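Local coordinates for protein homospermidine synthase (Legionella pneumophila subsp. pneumophila str. Philadelphia 1, PDB 2PH5) that probably makes homospermidine in polyamine metabolism, using a bound NAD held by a Rossmann-type nucleotide-binding domain, at residues Leu97-Leu102 / Ala108-Ala113. Numbering follows the deposited sequence.
Sequences LALIIL and ALYINA. With NAD (nicotinamide-adenine-dinucleotide), chain C.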
loop_
_atom_site.group_PDB
_atom_site.type_symbol
_atom_site.label_atom_id
_atom_site.label_comp_id
_atom_site.label_asym_id
_atom_site.label_seq_id
_atom_site.Cartn_x
_atom_site.Cartn_y
_atom_site.Cartn_z
ATOM N N LEU A 97 23.357 27.878 -3.641
ATOM C CA LEU A 97 24.198 28.732 -4.466
ATOM C C LEU A 97 24.647 29.943 -3.679
ATOM O O LEU A 97 25.829 30.292 -3.667
ATOM C CB LEU A 97 23.420 29.192 -5.689
ATOM C CG LEU A 97 24.142 30.025 -6.750
ATOM C CD1 LEU A 97 25.297 29.236 -7.373
ATOM C CD2 LEU A 97 23.128 30.411 -7.819
ATOM N N ALA A 98 23.692 30.580 -3.011
ATOM C CA ALA A 98 23.987 31.762 -2.219
ATOM C C ALA A 98 24.936 31.418 -1.072
ATOM O O ALA A 98 25.894 32.147 -0.815
ATOM C CB ALA A 98 22.691 32.370 -1.689
ATOM N N LEU A 99 24.672 30.306 -0.390
ATOM C CA LEU A 99 25.518 29.869 0.724
ATOM C C LEU A 99 26.932 29.509 0.244
ATOM O O LEU A 99 27.928 29.842 0.895
ATOM C CB LEU A 99 24.877 28.660 1.417
ATOM C CG LEU A 99 24.004 28.763 2.679
ATOM C CD1 LEU A 99 23.499 30.158 2.963
ATOM C CD2 LEU A 99 22.872 27.782 2.515
ATOM N N ILE A 100 27.008 28.830 -0.899
ATOM C CA ILE A 100 28.281 28.423 -1.485
ATOM C C ILE A 100 29.183 29.635 -1.750
ATOM O O ILE A 100 30.323 29.689 -1.280
ATOM C CB ILE A 100 28.029 27.628 -2.785
ATOM C CG1 ILE A 100 27.477 26.241 -2.406
ATOM C CG2 ILE A 100 29.302 27.558 -3.638
ATOM C CD1 ILE A 100 27.067 25.354 -3.588
ATOM N N ILE A 101 28.667 30.608 -2.491
ATOM C CA ILE A 101 29.407 31.825 -2.796
ATOM C C ILE A 101 29.875 32.492 -1.500
ATOM O O ILE A 101 31.051 32.824 -1.352
ATOM C CB ILE A 101 28.514 32.806 -3.597
ATOM C CG1 ILE A 101 28.295 32.251 -5.004
ATOM C CG2 ILE A 101 29.131 34.191 -3.636
ATOM C CD1 ILE A 101 27.094 32.830 -5.706
ATOM N N LEU A 102 28.951 32.675 -0.563
ATOM C CA LEU A 102 29.271 33.294 0.714
ATOM C C LEU A 102 30.430 32.589 1.406
ATOM O O LEU A 102 31.342 33.241 1.913
ATOM C CB LEU A 102 28.050 33.280 1.637
ATOM C CG LEU A 102 28.292 33.796 3.066
ATOM C CD1 LEU A 102 28.809 35.238 3.031
ATOM C CD2 LEU A 102 26.990 33.721 3.860
ATOM N N ALA A 108 35.579 29.742 3.889
ATOM C CA ALA A 108 35.125 28.584 4.667
ATOM C C ALA A 108 34.668 27.396 3.809
ATOM O O ALA A 108 34.222 27.569 2.674
ATOM C CB ALA A 108 34.000 29.007 5.611
ATOM N N LEU A 109 34.806 26.191 4.355
ATOM C CA LEU A 109 34.405 24.963 3.670
ATOM C C LEU A 109 32.885 24.854 3.640
ATOM O O LEU A 109 32.184 25.534 4.389
ATOM C CB LEU A 109 34.978 23.741 4.401
ATOM C CG LEU A 109 36.294 23.135 3.906
ATOM C CD1 LEU A 109 37.070 24.138 3.032
ATOM C CD2 LEU A 109 37.101 22.689 5.113
ATOM N N TYR A 110 32.366 23.979 2.795
ATOM C CA TYR A 110 30.924 23.832 2.715
ATOM C C TYR A 110 30.574 22.461 2.182
ATOM O O TYR A 110 31.333 21.896 1.397
ATOM C CB TYR A 110 30.344 24.913 1.794
ATOM C CG TYR A 110 28.888 24.720 1.433
ATOM C CD1 TYR A 110 28.496 23.732 0.526
ATOM C CD2 TYR A 110 27.901 25.542 1.977
ATOM C CE1 TYR A 110 27.165 23.567 0.164
ATOM C CE2 TYR A 110 26.561 25.385 1.619
ATOM C CZ TYR A 110 26.205 24.393 0.706
ATOM O OH TYR A 110 24.895 24.252 0.311
ATOM N N ILE A 111 29.434 21.937 2.631
ATOM C CA ILE A 111 28.916 20.645 2.191
ATOM C C ILE A 111 27.389 20.659 2.325
ATOM O O ILE A 111 26.844 21.433 3.101
ATOM C CB ILE A 111 29.448 19.476 3.063
ATOM C CG1 ILE A 111 28.974 18.141 2.496
ATOM C CG2 ILE A 111 28.899 19.569 4.482
ATOM C CD1 ILE A 111 29.636 16.947 3.130
ATOM N N ASN A 112 26.705 19.828 1.549
ATOM C CA ASN A 112 25.261 19.711 1.650
ATOM C C ASN A 112 24.862 18.330 1.180
ATOM O O ASN A 112 25.647 17.628 0.530
ATOM C CB ASN A 112 24.515 20.805 0.844
ATOM C CG ASN A 112 24.482 20.547 -0.672
ATOM O OD1 ASN A 112 23.918 21.342 -1.428
ATOM N ND2 ASN A 112 25.075 19.447 -1.112
ATOM N N ALA A 113 23.650 17.928 1.535
ATOM C CA ALA A 113 23.146 16.627 1.132
ATOM C C ALA A 113 22.181 16.808 -0.043
ATOM O O ALA A 113 21.631 15.836 -0.556
ATOM C CB ALA A 113 22.457 15.953 2.315
HETATM P PA NAD C . 14.038 18.702 7.872
HETATM O O1A NAD C . 12.864 19.403 7.243
HETATM O O2A NAD C . 13.763 17.638 8.875
HETATM O O5B NAD C . 15.045 19.775 8.554
HETATM C C5B NAD C . 15.442 20.946 7.846
HETATM C C4B NAD C . 15.826 22.025 8.876
HETATM O O4B NAD C . 16.167 23.172 8.127
HETATM C C3B NAD C . 14.698 22.427 9.832
HETATM O O3B NAD C . 15.128 22.296 11.189
HETATM C C2B NAD C . 14.395 23.854 9.469
HETATM O O2B NAD C . 13.962 24.667 10.536
HETATM C C1B NAD C . 15.681 24.323 8.787
HETATM N N9A NAD C . 15.518 25.368 7.769
HETATM C C8A NAD C . 14.378 25.515 6.960
HETATM N N7A NAD C . 14.098 26.814 6.732
HETATM C C5A NAD C . 15.036 27.527 7.396
HETATM C C6A NAD C . 15.243 28.901 7.509
HETATM N N6A NAD C . 14.482 29.819 6.911
HETATM N N1A NAD C . 16.316 29.314 8.287
HETATM C C2A NAD C . 17.151 28.423 8.931
HETATM N N3A NAD C . 16.971 27.064 8.827
HETATM C C4A NAD C . 15.917 26.658 8.060
HETATM O O3 NAD C . 14.816 18.047 6.660
HETATM P PN NAD C . 16.192 17.228 6.554
HETATM O O1N NAD C . 15.915 16.018 5.743
HETATM O O2N NAD C . 16.745 17.064 7.945
HETATM O O5D NAD C . 16.918 18.359 5.716
HETATM C C5D NAD C . 18.229 18.305 5.211
HETATM C C4D NAD C . 18.074 17.909 3.758
HETATM O O4D NAD C . 18.875 16.786 3.504
HETATM C C3D NAD C . 17.315 18.231 2.487
HETATM O O3D NAD C . 17.929 19.285 1.763
HETATM C C2D NAD C . 17.356 16.901 1.756
HETATM O O2D NAD C . 17.176 17.014 0.373
HETATM C C1D NAD C . 18.700 16.320 2.179
HETATM N N1N NAD C . 18.782 14.845 2.299
HETATM C C2N NAD C . 19.689 14.138 1.543
HETATM C C3N NAD C . 19.742 12.738 1.713
HETATM C C7N NAD C . 20.701 11.893 0.950
HETATM O O7N NAD C . 20.688 10.544 1.199
HETATM N N7N NAD C . 21.560 12.388 0.084
HETATM C C4N NAD C . 18.880 12.070 2.642
HETATM C C5N NAD C . 17.963 12.835 3.393
HETATM C C6N NAD C . 17.905 14.207 3.235
#
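In the beta-alpha-beta unit formed by strand 86-89, helix 96-106 and strand 109-112 of the Rossmann-type NAD-binding domain, Leu99 and Ile100 of the helix pack on the ring of Tyr110, which rises from the strand that follows. The CG1 methylene of Ile100 sits over one face of the phenol as a CH-pi contact, 3.9 Å from the ring centroid and 17° off the normal, displaced toward the rim so that it comes within 3.7 Å of Tyr110 CE1. The two side chains cross at about a right angle. Leu99 comes in obliquely from the same side of the ring plane, beyond the opposite rim, with its CB 3.7 Å from Tyr110 CE2. With CG anti to the backbone N (chi1 170°), Tyr110 lifts its ring off the sheet toward the helix, and its OH makes a hydrogen bond to OD1 of Asp89 on the neighbouring parallel strand 86-89. Val141 of helix 134-142 packs on Ile100 from outside the unit, while Ser96 and Cys103, also on helix 96-106, touch Tyr110. Farther along the chain from Tyr110, the strand leads to Ala113 at the cofactor, where Ala113 O lies 3.3 Å from C2N of the nicotinamide ring and its CB 3.4 Å from the same carbon. No hydrogen bond joins the two segments, so helix and strand are held by apolar and CH-pi packing, while the hydroxyl of the buried tyrosine is satisfied by Asp89, a bond that anchors the far end of the ring; Ile100 and Leu99 limit its rotation about the long axis.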